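Local coordinates for SIR4-interacting protein SIF2 (Saccharomyces cerevisiae, PDB 1R5M), which antagonizes telomeric silencing in yeast and works as a WD40-repeat component of the Set3C histone deacetylase corepressor complex, at residues K219-G224 with S251-N256; L261-S264 with T270-I273; S296-D301 with G336-D341; K302-S305 with S311-L314; V347-M350 with V356-L359. All blocks are in the same frame, centred on the assembly; numbering follows the deposited sequence.

Contact 1: K219-G224 with S251-N256; sequences KFVIPG and SVLEFN
Val-221 and Leu-253 meet across the boundary between two propeller blades, the fourth and fifth WD repeats. Their strands run antiparallel, at 170°, with axes 8.8 Å apart, too far for backbone pairing, so side chains alone span the gap. Walking from Val-221, the methyl branch CG2 does the touching: it lies 4.0 Å from Leu-253 CD1. With CG1 anti to the carbonyl carbon (chi1 -65°), CG2 falls between the backbone N and the carbonyl carbon. Leu-253 CD1 also comes to 4.0 Å from the carbonyl oxygen Val-221 O. At Ile-222 the side chain turns to the other side of its strand, and just the backbone is approached, with Ile-222 CA 4.5 Å from Leu-253 CD1. Pro-223 presents its ring, whose CD stands 4.3 Å from Leu-253 CD1. A single leucine methyl therefore probes three successive residues. Around it Ile-229 packs on both Val-221 and Leu-253. No hydrogen bond joins the two segments. Between them the contact rests on dispersion and exclusion of water; the directional bonds of this buried seam come from neighbouring acidic side chains, Asp-211 and Glu-213, which accept from the backbone N atoms of Leu-253 and Phe-255.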
loop_
_atom_site.group_PDB
_atom_site.type_symbol
_atom_site.label_atom_id
_atom_site.label_comp_id
_atom_site.label_asym_id
_atom_site.label_seq_id
_atom_site.Cartn_x
_atom_site.Cartn_y
_atom_site.Cartn_z
ATOM N N LYS A 219 -2.811 -16.678 10.334
ATOM C CA LYS A 219 -1.563 -16.208 10.928
ATOM C C LYS A 219 -1.222 -14.850 10.339
ATOM O O LYS A 219 -1.503 -14.588 9.170
ATOM C CB LYS A 219 -0.426 -17.192 10.645
ATOM C CG LYS A 219 -0.707 -18.619 11.097
ATOM C CD LYS A 219 0.433 -19.546 10.705
ATOM C CE LYS A 219 0.095 -21.003 11.006
ATOM N NZ LYS A 219 -1.097 -21.464 10.241
ATOM N N PHE A 220 -0.620 -13.990 11.149
ATOM C CA PHE A 220 -0.269 -12.655 10.688
ATOM C C PHE A 220 0.950 -12.097 11.407
ATOM O O PHE A 220 1.388 -12.634 12.426
ATOM C CB PHE A 220 -1.471 -11.722 10.866
ATOM C CG PHE A 220 -1.997 -11.658 12.281
ATOM C CD1 PHE A 220 -1.526 -10.701 13.172
ATOM C CD2 PHE A 220 -2.967 -12.556 12.716
ATOM C CE1 PHE A 220 -2.016 -10.632 14.475
ATOM C CE2 PHE A 220 -3.464 -12.498 14.018
ATOM C CZ PHE A 220 -2.987 -11.534 14.900
ATOM N N VAL A 221 1.505 -11.018 10.862
ATOM C CA VAL A 221 2.677 -10.382 11.448
ATOM C C VAL A 221 2.458 -8.887 11.655
ATOM O O VAL A 221 1.782 -8.228 10.860
ATOM C CB VAL A 221 3.933 -10.581 10.564
ATOM C CG1 VAL A 221 4.315 -12.058 10.509
ATOM C CG2 VAL A 221 3.672 -10.048 9.160
ATOM N N ILE A 222 3.018 -8.362 12.741
ATOM C CA ILE A 222 2.902 -6.945 13.051
ATOM C C ILE A 222 4.217 -6.445 13.646
ATOM O O ILE A 222 4.969 -7.210 14.249
ATOM C CB ILE A 222 1.750 -6.662 14.053
ATOM C CG1 ILE A 222 2.100 -7.211 15.433
ATOM C CG2 ILE A 222 0.455 -7.298 13.556
ATOM C CD1 ILE A 222 1.050 -6.897 16.489
ATOM N N PRO A 223 4.517 -5.152 13.471
ATOM C CA PRO A 223 5.754 -4.578 14.004
ATOM C C PRO A 223 5.828 -4.666 15.523
ATOM O O PRO A 223 4.845 -4.405 16.217
ATOM C CB PRO A 223 5.698 -3.129 13.525
ATOM C CG PRO A 223 4.894 -3.211 12.269
ATOM C CD PRO A 223 3.787 -4.161 12.664
ATOM N N GLY A 224 7.000 -5.038 16.024
ATOM C CA GLY A 224 7.213 -5.134 17.455
ATOM C C GLY A 224 8.296 -4.149 17.854
ATOM O O GLY A 224 8.777 -3.386 17.017
ATOM N N SER A 251 8.407 -0.457 7.745
ATOM C CA SER A 251 7.621 0.329 6.798
ATOM C C SER A 251 6.795 -0.494 5.817
ATOM O O SER A 251 5.804 -0.004 5.271
ATOM C CB SER A 251 8.553 1.254 6.011
ATOM O OG SER A 251 9.546 0.503 5.331
ATOM N N VAL A 252 7.199 -1.740 5.593
ATOM C CA VAL A 252 6.501 -2.600 4.645
ATOM C C VAL A 252 6.511 -4.060 5.072
ATOM O O VAL A 252 7.524 -4.568 5.542
ATOM C CB VAL A 252 7.172 -2.558 3.244
ATOM C CG1 VAL A 252 6.375 -3.403 2.253
ATOM C CG2 VAL A 252 7.302 -1.118 2.759
ATOM N N LEU A 253 5.373 -4.724 4.892
ATOM C CA LEU A 253 5.241 -6.151 5.174
ATOM C C LEU A 253 4.370 -6.710 4.052
ATOM O O LEU A 253 3.191 -6.371 3.941
ATOM C CB LEU A 253 4.595 -6.396 6.543
ATOM C CG LEU A 253 5.509 -6.106 7.738
ATOM C CD1 LEU A 253 4.703 -6.161 9.017
ATOM C CD2 LEU A 253 6.653 -7.119 7.784
ATOM N N GLU A 254 4.977 -7.542 3.211
ATOM C CA GLU A 254 4.295 -8.149 2.070
ATOM C C GLU A 254 4.588 -9.638 1.976
ATOM O O GLU A 254 5.737 -10.049 1.781
ATOM C CB GLU A 254 4.741 -7.477 0.767
ATOM C CG GLU A 254 4.286 -6.035 0.595
ATOM C CD GLU A 254 2.801 -5.919 0.298
ATOM O OE1 GLU A 254 2.149 -6.965 0.092
ATOM O OE2 GLU A 254 2.292 -4.781 0.264
ATOM N N PHE A 255 3.544 -10.448 2.107
ATOM C CA PHE A 255 3.697 -11.892 2.032
ATOM C C PHE A 255 3.363 -12.400 0.634
ATOM O O PHE A 255 2.379 -11.976 0.026
ATOM C CB PHE A 255 2.777 -12.574 3.052
ATOM C CG PHE A 255 2.942 -14.066 3.117
ATOM C CD1 PHE A 255 4.095 -14.631 3.656
ATOM C CD2 PHE A 255 1.942 -14.908 2.641
ATOM C CE1 PHE A 255 4.249 -16.019 3.723
ATOM C CE2 PHE A 255 2.086 -16.294 2.703
ATOM C CZ PHE A 255 3.240 -16.848 3.245
ATOM N N ASN A 256 4.196 -13.305 0.132
ATOM C CA ASN A 256 4.005 -13.913 -1.182
ATOM C C ASN A 256 3.429 -15.303 -0.896
ATOM O O ASN A 256 4.112 -16.172 -0.355
ATOM C CB ASN A 256 5.360 -13.983 -1.902
ATOM C CG ASN A 256 5.272 -14.593 -3.291
ATOM O OD1 ASN A 256 5.955 -14.147 -4.219
ATOM N ND2 ASN A 256 4.455 -15.625 -3.438
#

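Contact 2: L261-S264 with T270-I273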
loop_
_atom_site.group_PDB
_atom_site.type_symbol
_atom_site.label_atom_id
_atom_site.label_comp_id
_atom_site.label_asym_id
_atom_site.label_seq_id
_atom_site.Cartn_x
_atom_site.Cartn_y
_atom_site.Cartn_z
ATOM N N LEU A 261 7.103 -16.644 1.294
ATOM C CA LEU A 261 8.111 -15.800 1.917
ATOM C C LEU A 261 7.539 -14.436 2.256
ATOM O O LEU A 261 6.670 -13.922 1.554
ATOM C CB LEU A 261 9.308 -15.615 0.983
ATOM C CG LEU A 261 10.090 -16.873 0.593
ATOM C CD1 LEU A 261 11.172 -16.500 -0.410
ATOM C CD2 LEU A 261 10.710 -17.508 1.832
ATOM N N LEU A 262 8.039 -13.860 3.343
ATOM C CA LEU A 262 7.616 -12.541 3.786
ATOM C C LEU A 262 8.689 -11.525 3.435
ATOM O O LEU A 262 9.868 -11.736 3.717
ATOM C CB LEU A 262 7.410 -12.523 5.302
ATOM C CG LEU A 262 7.116 -11.144 5.907
ATOM C CD1 LEU A 262 5.729 -10.676 5.471
ATOM C CD2 LEU A 262 7.203 -11.218 7.424
ATOM N N LEU A 263 8.276 -10.430 2.806
ATOM C CA LEU A 263 9.183 -9.346 2.457
ATOM C C LEU A 263 8.935 -8.229 3.462
ATOM O O LEU A 263 7.786 -7.863 3.713
ATOM C CB LEU A 263 8.886 -8.822 1.046
ATOM C CG LEU A 263 9.401 -7.413 0.723
ATOM C CD1 LEU A 263 10.923 -7.406 0.646
ATOM C CD2 LEU A 263 8.809 -6.957 -0.603
ATOM N N SER A 264 10.000 -7.708 4.065
ATOM C CA SER A 264 9.852 -6.599 4.998
ATOM C C SER A 264 10.811 -5.482 4.599
ATOM O O SER A 264 11.861 -5.736 4.008
ATOM C CB SER A 264 10.144 -7.048 6.439
ATOM O OG SER A 264 11.483 -7.495 6.587
ATOM N N THR A 270 17.018 -1.211 4.811
ATOM C CA THR A 270 17.192 -2.549 4.264
ATOM C C THR A 270 15.887 -3.285 4.036
ATOM O O THR A 270 14.841 -2.927 4.583
ATOM C CB THR A 270 18.023 -3.457 5.194
ATOM O OG1 THR A 270 17.260 -3.759 6.373
ATOM C CG2 THR A 270 19.326 -2.780 5.592
ATOM N N LEU A 271 15.976 -4.312 3.202
ATOM C CA LEU A 271 14.858 -5.199 2.932
ATOM C C LEU A 271 15.297 -6.538 3.485
ATOM O O LEU A 271 16.478 -6.884 3.419
ATOM C CB LEU A 271 14.627 -5.392 1.436
ATOM C CG LEU A 271 14.185 -4.225 0.571
ATOM C CD1 LEU A 271 13.932 -4.744 -0.837
ATOM C CD2 LEU A 271 12.928 -3.591 1.147
ATOM N N ARG A 272 14.362 -7.284 4.049
ATOM C CA ARG A 272 14.676 -8.619 4.529
ATOM C C ARG A 272 13.618 -9.568 3.979
ATOM O O ARG A 272 12.472 -9.171 3.739
ATOM C CB ARG A 272 14.728 -8.662 6.062
ATOM C CG ARG A 272 16.065 -8.163 6.629
ATOM C CD ARG A 272 16.093 -8.193 8.154
ATOM N NE ARG A 272 17.325 -7.623 8.706
ATOM C CZ ARG A 272 18.445 -8.306 8.932
ATOM N NH1 ARG A 272 18.511 -9.602 8.659
ATOM N NH2 ARG A 272 19.505 -7.688 9.442
ATOM N N ILE A 273 14.027 -10.808 3.738
ATOM C CA ILE A 273 13.138 -11.848 3.225
ATOM C C ILE A 273 13.118 -12.911 4.314
ATOM O O ILE A 273 14.175 -13.362 4.760
ATOM C CB ILE A 273 13.686 -12.473 1.916
ATOM C CG1 ILE A 273 13.889 -11.389 0.848
ATOM C CG2 ILE A 273 12.727 -13.542 1.414
ATOM C CD1 ILE A 273 12.621 -10.674 0.418
#
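Ser-264 and Arg-272 face each other as a hydrogen-bonded antiparallel pair. Ser-264 N donates to Arg-272 O over 2.9 Å, nearly straight at 166° and in the carbonyl plane. The return bond, from Arg-272 N to Ser-264 O, is also 2.9 Å, but its donor is tilted 27° from the plane. Ser-264 OG, placed between the backbone N and the carbonyl carbon (chi1 62°), hovers 3.4 Å from Arg-272 O, a weak and unsettled interaction; its stronger partners are His-246 and Trp-274. The arginine chain runs extended from CG to NE away from the serine, and NH1 bonds Ser-281. On the other face, Leu-263 and Ile-273 form the non-hydrogen-bonded pair, their methyls Leu-263 CD1 and Ile-273 CD1 meeting at 3.7 Å. The second branch of the isoleucine is used too: Ile-273 CG2 reaches Leu-261 CD1 at 3.8 Å. More loosely, Leu-263 CD1 lies 4.3 Å from Leu-271 CD1. This apolar face packs on Trp-297 and Val-303 of the next blade. The arrangement is that of the central hairpin of a WD40 blade, and the serine held by His-246 and Trp-274 is consistent with the His, Ser and Trp members of the Asp-His-Ser/Thr-Trp tetrad of WD40 repeats.

Contact 3: S296-D301 with G336-D341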
loop_
_atom_site.group_PDB
_atom_site.type_symbol
_atom_site.label_atom_id
_atom_site.label_comp_id
_atom_site.label_asym_id
_atom_site.label_seq_id
_atom_site.Cartn_x
_atom_site.Cartn_y
_atom_site.Cartn_z
ATOM N N SER A 296 7.706 -4.198 -3.017
ATOM C CA SER A 296 6.774 -5.197 -3.524
ATOM C C SER A 296 7.487 -6.403 -4.097
ATOM O O SER A 296 8.658 -6.341 -4.475
ATOM C CB SER A 296 5.919 -4.616 -4.661
ATOM O OG SER A 296 5.118 -3.530 -4.247
ATOM N N TRP A 297 6.753 -7.505 -4.174
ATOM C CA TRP A 297 7.273 -8.707 -4.786
ATOM C C TRP A 297 7.135 -8.504 -6.285
ATOM O O TRP A 297 6.186 -7.868 -6.752
ATOM C CB TRP A 297 6.444 -9.932 -4.387
ATOM C CG TRP A 297 6.790 -10.470 -3.058
ATOM C CD1 TRP A 297 6.147 -10.231 -1.879
ATOM C CD2 TRP A 297 7.902 -11.307 -2.751
ATOM N NE1 TRP A 297 6.795 -10.871 -0.851
ATOM C CE2 TRP A 297 7.879 -11.539 -1.359
ATOM C CE3 TRP A 297 8.922 -11.886 -3.519
ATOM C CZ2 TRP A 297 8.840 -12.325 -0.715
ATOM C CZ3 TRP A 297 9.879 -12.670 -2.880
ATOM C CH2 TRP A 297 9.829 -12.881 -1.488
ATOM N N VAL A 298 8.100 -9.023 -7.032
ATOM C CA VAL A 298 8.067 -8.967 -8.487
ATOM C C VAL A 298 8.186 -10.443 -8.829
ATOM O O VAL A 298 9.284 -10.991 -8.935
ATOM C CB VAL A 298 9.260 -8.184 -9.063
ATOM C CG1 VAL A 298 9.212 -8.217 -10.583
ATOM C CG2 VAL A 298 9.220 -6.739 -8.567
ATOM N N GLY A 299 7.041 -11.095 -8.978
ATOM C CA GLY A 299 7.068 -12.519 -9.242
ATOM C C GLY A 299 7.461 -13.203 -7.944
ATOM O O GLY A 299 7.190 -12.688 -6.853
ATOM N N ASP A 300 8.129 -14.345 -8.051
ATOM C CA ASP A 300 8.533 -15.104 -6.875
ATOM C C ASP A 300 10.030 -15.074 -6.584
ATOM O O ASP A 300 10.455 -15.521 -5.522
ATOM C CB ASP A 300 8.105 -16.564 -7.039
ATOM C CG ASP A 300 6.607 -16.723 -7.183
ATOM O OD1 ASP A 300 6.177 -17.743 -7.768
ATOM O OD2 ASP A 300 5.858 -15.842 -6.709
ATOM N N ASP A 301 10.823 -14.551 -7.513
ATOM C CA ASP A 301 12.274 -14.538 -7.338
ATOM C C ASP A 301 12.904 -13.159 -7.212
ATOM O O ASP A 301 14.126 -13.048 -7.123
ATOM C CB ASP A 301 12.953 -15.262 -8.505
ATOM C CG ASP A 301 12.276 -16.568 -8.860
ATOM O OD1 ASP A 301 12.080 -17.407 -7.956
ATOM O OD2 ASP A 301 11.948 -16.756 -10.052
ATOM N N GLY A 336 5.619 3.999 -4.019
ATOM C CA GLY A 336 5.842 3.153 -5.178
ATOM C C GLY A 336 4.790 2.059 -5.187
ATOM O O GLY A 336 4.424 1.545 -4.125
ATOM N N ARG A 337 4.299 1.701 -6.370
ATOM C CA ARG A 337 3.268 0.671 -6.500
ATOM C C ARG A 337 3.538 -0.232 -7.691
ATOM O O ARG A 337 3.829 0.246 -8.788
ATOM C CB ARG A 337 1.895 1.312 -6.708
ATOM C CG ARG A 337 1.505 2.339 -5.670
ATOM C CD ARG A 337 0.966 1.708 -4.402
ATOM N NE ARG A 337 0.581 2.741 -3.442
ATOM C CZ ARG A 337 1.338 3.145 -2.425
ATOM N NH1 ARG A 337 2.529 2.595 -2.216
ATOM N NH2 ARG A 337 0.911 4.115 -1.628
ATOM N N ILE A 338 3.426 -1.539 -7.481
ATOM C CA ILE A 338 3.639 -2.490 -8.564
ATOM C C ILE A 338 2.296 -2.768 -9.236
ATOM O O ILE A 338 1.252 -2.801 -8.576
ATOM C CB ILE A 338 4.240 -3.819 -8.034
ATOM C CG1 ILE A 338 4.691 -4.703 -9.198
ATOM C CG2 ILE A 338 3.210 -4.567 -7.191
ATOM C CD1 ILE A 338 5.962 -4.245 -9.856
ATOM N N SER A 339 2.320 -2.946 -10.553
ATOM C CA SER A 339 1.099 -3.234 -11.288
ATOM C C SER A 339 0.640 -4.658 -10.992
ATOM O O SER A 339 1.402 -5.481 -10.487
ATOM C CB SER A 339 1.333 -3.079 -12.794
ATOM O OG SER A 339 2.340 -3.970 -13.245
ATOM N N GLN A 340 -0.617 -4.931 -11.313
ATOM C CA GLN A 340 -1.213 -6.242 -11.106
ATOM C C GLN A 340 -0.408 -7.353 -11.776
ATOM O O GLN A 340 -0.217 -8.426 -11.199
ATOM C CB GLN A 340 -2.630 -6.247 -11.675
ATOM C CG GLN A 340 -3.297 -7.604 -11.669
ATOM C CD GLN A 340 -4.027 -7.880 -10.378
ATOM O OE1 GLN A 340 -3.443 -7.834 -9.295
ATOM N NE2 GLN A 340 -5.319 -8.168 -10.486
ATOM N N ASP A 341 0.055 -7.100 -12.996
ATOM C CA ASP A 341 0.808 -8.106 -13.734
ATOM C C ASP A 341 2.285 -8.176 -13.359
ATOM O O ASP A 341 3.029 -8.997 -13.901
ATOM C CB ASP A 341 0.645 -7.897 -15.251
ATOM C CG ASP A 341 1.328 -6.637 -15.763
ATOM O OD1 ASP A 341 1.976 -5.921 -14.970
ATOM O OD2 ASP A 341 1.219 -6.366 -16.981
HETATM O O HOH W 1 5.920 -1.063 -3.663
#
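Ile-338 meets Ser-296 with its branch CG2, and two torsions bring them together. In Ile-338, chi1 of -170° carries CG1 away from the backbone N and sets CG2 between that nitrogen and the carbonyl carbon, pointing at the neighbouring blade. In Ser-296, chi1 of -62° swings OG beside its own nitrogen. Ile-338 CG2 thus lies 3.7 Å from Ser-296 OG and equally near the serine CB, an apolar touch against a polar tip. The isoleucine's other arm ends further along the strand, with Ile-338 CD1 4.3 Å from Val-298 CG2. The hydroxyl itself is engaged through water: Ser-296 OG is 2.7 Å from a water molecule, which donates to Gly-336 O at 3.0 Å. That carbonyl oxygen is gripped twice, because Arg-337 NH1 also donates to Gly-336 O, at 2.9 Å and from above the carbonyl plane. The same guanidinium group makes a salt bridge with Asp-399. Beyond the strand, Ser-339 OG donates to Asp-341 OD1 at 2.6 Å, tying the following turn together. The strand axes are 7.8 Å apart and inclined by 37°, with no direct hydrogen bond between the two segments, although Ser-294 of the first strand bonds Gly-336 N. Such splayed, water-bridged packing joins the first strands of neighbouring blades, the sixth and seventh WD repeats, around the axis of a beta propeller.

Contact 4: K302-S305 with S311-L314; sequences KVIS and SVRL
Ile-304 and Val-312 touch through methyl groups, Ile-304 CD1 lying 3.7 Å from Val-312 CG1. The isoleucine chain is stretched, with CG1 turned away from the backbone N (chi1 -172°), which delivers CD1 to the valine two residues before its direct partner. That partner is Leu-314, in the non-hydrogen-bonded pair, and its methyl CD1 packs 4.1 Å from Ile-304 CB. Leu-314 CD1 also lies against the backbone, 3.6 Å from Val-303 O. Next along, Ser-305 and Arg-313 form the hydrogen-bonded pair. Arg-313 N donates to Ser-305 O at 2.8 Å and an angle of 166°; the bond from Ser-305 N to Arg-313 O, at 2.9 Å, is somewhat more bent. On that face the polar ends are fixed by a second shell. Arg-313 NE donates to Ser-311 OG at 3.0 Å, the oxygen lying 20° out of the guanidinium plane, and Ser-311 OG in turn bonds Asp-309. Ser-305 OG is bonded by His-288 and Trp-315. Tyr-345 of the next blade packs on Ile-304 and Val-312 from the apolar side. The chemistry is thus divided by face: dispersion on the side of Ile-304, Val-312 and Leu-314, and on the side of Ser-305 and Arg-313 a polar network that includes the relay from Arg-313 through Ser-311 to Asp-309, with the two backbone bonds setting the register between them.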
loop_
_atom_site.group_PDB
_atom_site.type_symbol
_atom_site.label_atom_id
_atom_site.label_comp_id
_atom_site.label_asym_id
_atom_site.label_seq_id
_atom_site.Cartn_x
_atom_site.Cartn_y
_atom_site.Cartn_z
ATOM N N LYS A 302 12.087 -12.113 -7.207
ATOM C CA LYS A 302 12.614 -10.758 -7.107
ATOM C C LYS A 302 11.717 -9.869 -6.258
ATOM O O LYS A 302 10.540 -10.163 -6.066
ATOM C CB LYS A 302 12.723 -10.124 -8.502
ATOM C CG LYS A 302 13.525 -10.919 -9.523
ATOM C CD LYS A 302 13.523 -10.212 -10.875
ATOM C CE LYS A 302 14.176 -11.065 -11.952
ATOM N NZ LYS A 302 13.404 -12.317 -12.216
ATOM N N VAL A 303 12.296 -8.788 -5.744
ATOM C CA VAL A 303 11.551 -7.797 -4.979
ATOM C C VAL A 303 12.053 -6.443 -5.457
ATOM O O VAL A 303 13.176 -6.326 -5.951
ATOM C CB VAL A 303 11.754 -7.920 -3.444
ATOM C CG1 VAL A 303 11.114 -9.207 -2.943
ATOM C CG2 VAL A 303 13.228 -7.884 -3.087
ATOM N N ILE A 304 11.206 -5.430 -5.346
ATOM C CA ILE A 304 11.572 -4.093 -5.783
ATOM C C ILE A 304 11.240 -3.119 -4.667
ATOM O O ILE A 304 10.260 -3.296 -3.940
ATOM C CB ILE A 304 10.828 -3.728 -7.099
ATOM C CG1 ILE A 304 11.364 -2.412 -7.663
ATOM C CG2 ILE A 304 9.324 -3.650 -6.859
ATOM C CD1 ILE A 304 10.921 -2.150 -9.096
ATOM N N SER A 305 12.078 -2.101 -4.516
ATOM C CA SER A 305 11.878 -1.115 -3.469
ATOM C C SER A 305 12.204 0.289 -3.949
ATOM O O SER A 305 12.920 0.467 -4.932
ATOM C CB SER A 305 12.773 -1.448 -2.271
ATOM O OG SER A 305 14.137 -1.531 -2.664
ATOM N N SER A 311 15.936 6.497 -5.203
ATOM C CA SER A 311 16.213 5.363 -6.076
ATOM C C SER A 311 15.178 4.252 -6.029
ATOM O O SER A 311 14.443 4.096 -5.050
ATOM C CB SER A 311 17.585 4.760 -5.749
ATOM O OG SER A 311 17.563 4.066 -4.511
ATOM N N VAL A 312 15.129 3.500 -7.120
ATOM C CA VAL A 312 14.253 2.350 -7.266
ATOM C C VAL A 312 15.237 1.213 -7.483
ATOM O O VAL A 312 16.099 1.293 -8.364
ATOM C CB VAL A 312 13.338 2.476 -8.499
ATOM C CG1 VAL A 312 12.494 1.221 -8.648
ATOM C CG2 VAL A 312 12.443 3.698 -8.359
ATOM N N ARG A 313 15.132 0.165 -6.674
ATOM C CA ARG A 313 16.052 -0.954 -6.789
ATOM C C ARG A 313 15.344 -2.290 -6.923
ATOM O O ARG A 313 14.417 -2.592 -6.170
ATOM C CB ARG A 313 16.988 -0.973 -5.577
ATOM C CG ARG A 313 17.837 0.290 -5.471
ATOM C CD ARG A 313 18.667 0.345 -4.200
ATOM N NE ARG A 313 19.292 1.658 -4.049
ATOM C CZ ARG A 313 20.594 1.887 -4.165
ATOM N NH1 ARG A 313 21.428 0.888 -4.429
ATOM N NH2 ARG A 313 21.063 3.121 -4.029
ATOM N N LEU A 314 15.787 -3.075 -7.900
ATOM C CA LEU A 314 15.233 -4.402 -8.163
ATOM C C LEU A 314 16.271 -5.403 -7.670
ATOM O O LEU A 314 17.438 -5.356 -8.080
ATOM C CB LEU A 314 14.983 -4.586 -9.664
ATOM C CG LEU A 314 14.420 -5.941 -10.101
ATOM C CD1 LEU A 314 13.002 -6.114 -9.568
ATOM C CD2 LEU A 314 14.425 -6.019 -11.620
#

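Contact 5: V347-M350 with V356-L359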
loop_
_atom_site.group_PDB
_atom_site.type_symbol
_atom_site.label_atom_id
_atom_site.label_comp_id
_atom_site.label_asym_id
_atom_site.label_seq_id
_atom_site.Cartn_x
_atom_site.Cartn_y
_atom_site.Cartn_z
ATOM N N VAL A 347 6.222 5.138 -9.436
ATOM C CA VAL A 347 6.692 5.852 -8.257
ATOM C C VAL A 347 6.354 7.333 -8.328
ATOM O O VAL A 347 6.311 7.918 -9.410
ATOM C CB VAL A 347 8.218 5.709 -8.077
ATOM C CG1 VAL A 347 8.578 4.252 -7.826
ATOM C CG2 VAL A 347 8.941 6.238 -9.304
ATOM N N ALA A 348 6.101 7.930 -7.169
ATOM C CA ALA A 348 5.786 9.349 -7.103
ATOM C C ALA A 348 6.947 10.072 -6.441
ATOM O O ALA A 348 7.276 9.804 -5.285
ATOM C CB ALA A 348 4.508 9.567 -6.303
ATOM N N PHE A 349 7.577 10.974 -7.185
ATOM C CA PHE A 349 8.694 11.739 -6.656
ATOM C C PHE A 349 8.196 12.974 -5.923
ATOM O O PHE A 349 7.086 13.457 -6.166
ATOM C CB PHE A 349 9.647 12.158 -7.778
ATOM C CG PHE A 349 10.428 11.021 -8.369
ATOM C CD1 PHE A 349 9.917 10.278 -9.427
ATOM C CD2 PHE A 349 11.676 10.685 -7.855
ATOM C CE1 PHE A 349 10.643 9.215 -9.969
ATOM C CE2 PHE A 349 12.411 9.623 -8.388
ATOM C CZ PHE A 349 11.893 8.888 -9.447
ATOM N N MET A 350 9.034 13.482 -5.028
ATOM C CA MET A 350 8.706 14.654 -4.229
ATOM C C MET A 350 8.432 15.888 -5.086
ATOM O O MET A 350 7.765 16.820 -4.639
ATOM C CB MET A 350 9.849 14.933 -3.252
ATOM C CG MET A 350 9.600 16.081 -2.301
ATOM S SD MET A 350 10.875 16.147 -1.030
ATOM C CE MET A 350 10.246 17.484 -0.006
ATOM N N VAL A 356 6.936 5.641 -14.430
ATOM C CA VAL A 356 6.500 4.259 -14.528
ATOM C C VAL A 356 7.685 3.522 -15.134
ATOM O O VAL A 356 8.156 3.868 -16.221
ATOM C CB VAL A 356 5.269 4.095 -15.440
ATOM C CG1 VAL A 356 4.874 2.624 -15.520
ATOM C CG2 VAL A 356 4.106 4.910 -14.894
ATOM N N TYR A 357 8.185 2.529 -14.406
ATOM C CA TYR A 357 9.323 1.733 -14.854
ATOM C C TYR A 357 8.862 0.402 -15.430
ATOM O O TYR A 357 7.898 -0.198 -14.951
ATOM C CB TYR A 357 10.285 1.510 -13.685
ATOM C CG TYR A 357 10.980 2.781 -13.264
ATOM C CD1 TYR A 357 12.085 3.258 -13.969
ATOM C CD2 TYR A 357 10.494 3.547 -12.203
ATOM C CE1 TYR A 357 12.686 4.470 -13.633
ATOM C CE2 TYR A 357 11.087 4.758 -11.859
ATOM C CZ TYR A 357 12.181 5.215 -12.579
ATOM O OH TYR A 357 12.753 6.424 -12.262
ATOM N N ASP A 358 9.555 -0.049 -16.469
ATOM C CA ASP A 358 9.215 -1.295 -17.136
ATOM C C ASP A 358 10.132 -2.414 -16.663
ATOM O O ASP A 358 11.356 -2.324 -16.779
ATOM C CB ASP A 358 9.332 -1.104 -18.649
ATOM C CG ASP A 358 8.925 -2.334 -19.428
ATOM O OD1 ASP A 358 8.181 -3.177 -18.883
ATOM O OD2 ASP A 358 9.340 -2.447 -20.600
ATOM N N LEU A 359 9.526 -3.466 -16.124
ATOM C CA LEU A 359 10.272 -4.605 -15.610
ATOM C C LEU A 359 10.187 -5.808 -16.545
ATOM O O LEU A 359 10.820 -6.829 -16.296
ATOM C CB LEU A 359 9.720 -5.007 -14.238
ATOM C CG LEU A 359 9.495 -3.899 -13.205
ATOM C CD1 LEU A 359 8.928 -4.510 -11.922
ATOM C CD2 LEU A 359 10.803 -3.181 -12.914
#
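Val-347 and Tyr-357 belong to adjacent antiparallel strands of the seventh WD repeat, but the two segments are staggered along the hairpin and lead apart from Val-347 and Val-356. The CA atoms of these two valines, the nearest pair, are 6.5 Å apart, and no hydrogen bond joins the segments; the backbone bond of Val-347 goes instead to Asn-355, just before the second one. Contact is therefore left to side chains. Tyr-357 has chi1 of -69°, which puts its ring beside the backbone N and aims it back toward the first strand. Val-347 meets this ring at its edge, near the ring plane, with methyl CG2 3.7 Å from Tyr-357 CE2; the two side chains lie at about a right angle. Farther out, Tyr-357 OH stands 3.8 Å from Phe-349 CZ, near the plane of the phenyl ring, the two side chains approaching from opposite directions. It is the hydroxyl, not the tyrosine ring, that meets the phenyl edge. Strand 380-388 lies on the far side of strand 354-358, where Ile-382 and Leu-384 pack on Tyr-357, while Ile-333 of strand 333-338 packs on Val-347 and Phe-349. At the end of the second segment, Asp-358 OD1 caps Lys-360 N as the chain enters helix 360-363, and Lys-344 of strand 344-349 pairs with the same carboxylate oxygen.

How the contacts relate
The contacts follow four consecutive WD repeats round the propeller, with two seams and three hairpins. Contacts 1 and 3 join neighbouring blades; contacts 2, 4 and 5 lie within one blade each. Glu-254 O of contact 1 probably accepts two hydrogen bonds, from Leu-263 N of contact 2 at 2.8 Å and from Trp-297 NE1 of contact 3 at 3.0 Å. Contact 4 is nested in the loop closed by contact 3, and Ser-296 O probably binds Ile-304 N at 2.8 Å. Apolar touches continue the chain: Leu-271 to Val-303 between contacts 2 and 4, Val-312 to Tyr-357 between contacts 4 and 5. Centres of contacts 1 and 5 are about 24 Å apart.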